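Side-chain contact in glycoside Hydrolase (Bacteroides plebeius, PDB 5T3B), which probably hydrolyses glycosidic bonds in agarose-type galactans, as a gut-bacterial member of glycoside hydrolase family 50: residues Phe101-Asn106 and Ser111-Pro116. Residues are numbered along the deposited sequence; the frame is centred on the assembly and turned at random.
Sequences FRVEKN and SWIVDP
Arg102 holds CG between its backbone N and carbonyl carbon (chi1 68°), and its chain then runs extended to NE beside Val114, the two side chains pointing the same way. The guanidinium thereby lies with one face over Val114 CB, and NE is 4.0 Å from Val114 CG1. A bend at chi2 (-76°) turns the Glu104 carboxylate back to Arg102. NH1 and NH2 of Arg102 both hydrogen-bond Glu104 OE1, end-on, in a salt bridge; NH1 is 3.0 Å from OE1, which lies in the guanidinium plane. Glu104 CB also packs on Val114 CG2 at 3.6 Å. With an alanine in place of Arg102, the Glu104 carboxylate is likely to lose its charge partner, and Val114 CG1 its contact with the arginine chain.

Strands 102-105 and 111-114 form an antiparallel beta hairpin. Arg102 pairs with Val114 and Glu104 with Trp112, each through two backbone hydrogen bonds. On the other face, Val103 CG2 meets Ile113 CD1 at 3.8 Å. At the open end, Pro116 CD sits 3.8 Å from the Phe101 ring centroid, a CH-pi contact over the face.

Arg102 NH2 also bonds Lys96 O, and Phe95 touches both Arg102 and Val114. Strand 111-114 pairs in turn with strand 120-126, Ile113 reaches Val433 of strand 432-437, and Trp112 packs against helix 472-480.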
# COMPACT_ATOMS: atom_id res chain seq x y z
N PHE A 101 -2.14 -16.55 -6.37
CA PHE A 101 -1.73 -15.82 -5.17
C PHE A 101 -2.78 -16.00 -4.09
O PHE A 101 -3.97 -15.86 -4.34
CB PHE A 101 -1.47 -14.33 -5.48
CG PHE A 101 -0.14 -14.08 -6.12
CD1 PHE A 101 1.02 -14.09 -5.36
CD2 PHE A 101 -0.04 -13.86 -7.46
CE1 PHE A 101 2.28 -13.87 -5.94
CE2 PHE A 101 1.21 -13.62 -8.04
CZ PHE A 101 2.36 -13.64 -7.29
N ARG A 102 -2.32 -16.18 -2.88
CA ARG A 102 -3.24 -16.34 -1.73
C ARG A 102 -2.52 -15.93 -0.45
O ARG A 102 -1.35 -15.57 -0.50
CB ARG A 102 -3.73 -17.80 -1.66
CG ARG A 102 -2.66 -18.77 -1.30
CD ARG A 102 -3.14 -20.22 -1.43
NE ARG A 102 -2.22 -21.17 -0.91
CZ ARG A 102 -2.04 -21.40 0.37
NH1 ARG A 102 -2.80 -20.80 1.30
NH2 ARG A 102 -1.08 -22.21 0.75
N VAL A 103 -3.22 -15.96 0.69
CA VAL A 103 -2.69 -15.54 1.95
C VAL A 103 -2.55 -16.73 2.87
O VAL A 103 -3.52 -17.48 3.04
CB VAL A 103 -3.54 -14.43 2.58
CG1 VAL A 103 -2.96 -13.95 3.87
CG2 VAL A 103 -3.75 -13.30 1.60
N GLU A 104 -1.40 -16.84 3.54
CA GLU A 104 -1.13 -17.87 4.53
C GLU A 104 -0.63 -17.26 5.88
O GLU A 104 -0.30 -16.13 5.98
CB GLU A 104 0.00 -18.71 4.01
CG GLU A 104 -0.52 -19.94 3.31
CD GLU A 104 -0.99 -20.99 4.27
OE1 GLU A 104 -1.46 -21.98 3.77
OE2 GLU A 104 -0.94 -20.82 5.50
N LYS A 105 -0.47 -18.10 6.92
CA LYS A 105 0.14 -17.70 8.21
C LYS A 105 0.98 -18.87 8.70
O LYS A 105 0.52 -20.02 8.67
CB LYS A 105 -0.93 -17.23 9.25
CG LYS A 105 -0.31 -16.85 10.59
CD LYS A 105 -1.04 -15.88 11.56
CE LYS A 105 -2.40 -16.15 12.09
NZ LYS A 105 -2.88 -14.86 12.67
N ASN A 106 2.21 -18.57 9.10
CA ASN A 106 3.15 -19.62 9.58
C ASN A 106 2.93 -19.85 11.06
O ASN A 106 2.12 -19.17 11.73
CB ASN A 106 4.66 -19.34 9.20
CG ASN A 106 5.31 -18.27 10.00
OD1 ASN A 106 4.78 -17.85 11.04
ND2 ASN A 106 6.52 -17.74 9.47
N SER A 111 2.25 -13.73 8.81
CA SER A 111 1.50 -13.86 7.60
C SER A 111 2.41 -13.76 6.35
O SER A 111 3.37 -13.02 6.35
CB SER A 111 0.41 -12.77 7.51
OG SER A 111 -0.58 -12.88 8.48
N TRP A 112 2.00 -14.44 5.29
CA TRP A 112 2.66 -14.37 4.00
C TRP A 112 1.68 -14.34 2.89
O TRP A 112 0.68 -15.07 2.90
CB TRP A 112 3.51 -15.62 3.77
CG TRP A 112 4.68 -15.82 4.64
CD1 TRP A 112 4.69 -16.62 5.74
CD2 TRP A 112 5.97 -15.20 4.59
NE1 TRP A 112 5.87 -16.55 6.33
CE2 TRP A 112 6.70 -15.72 5.64
CE3 TRP A 112 6.58 -14.30 3.73
CZ2 TRP A 112 8.03 -15.37 5.89
CZ3 TRP A 112 7.92 -13.98 3.98
CH2 TRP A 112 8.60 -14.51 5.05
N ILE A 113 1.95 -13.52 1.88
CA ILE A 113 1.41 -13.84 0.56
C ILE A 113 2.17 -15.06 0.02
O ILE A 113 3.38 -15.12 0.14
CB ILE A 113 1.56 -12.65 -0.40
CG1 ILE A 113 0.75 -11.49 0.10
CG2 ILE A 113 1.25 -13.05 -1.86
CD1 ILE A 113 -0.65 -11.69 0.08
N VAL A 114 1.40 -15.99 -0.57
CA VAL A 114 1.97 -17.22 -1.17
C VAL A 114 1.66 -17.12 -2.66
O VAL A 114 0.54 -16.78 -3.06
CB VAL A 114 1.33 -18.46 -0.49
CG1 VAL A 114 1.50 -19.75 -1.24
CG2 VAL A 114 1.90 -18.47 0.96
N ASP A 115 2.68 -17.46 -3.47
CA ASP A 115 2.56 -17.42 -4.90
C ASP A 115 1.83 -18.62 -5.48
O ASP A 115 1.46 -19.53 -4.72
CB ASP A 115 3.94 -17.14 -5.52
CG ASP A 115 4.86 -18.34 -5.58
OD1 ASP A 115 4.45 -19.50 -5.48
OD2 ASP A 115 6.09 -18.05 -5.78
N PRO A 116 1.55 -18.61 -6.76
CA PRO A 116 0.79 -19.74 -7.34
C PRO A 116 1.37 -21.14 -7.09
O PRO A 116 0.61 -22.09 -7.15
CB PRO A 116 0.80 -19.42 -8.81
CG PRO A 116 0.72 -17.88 -8.85
CD PRO A 116 1.67 -17.51 -7.73
O HOH W 1 -2.29 -14.33 7.36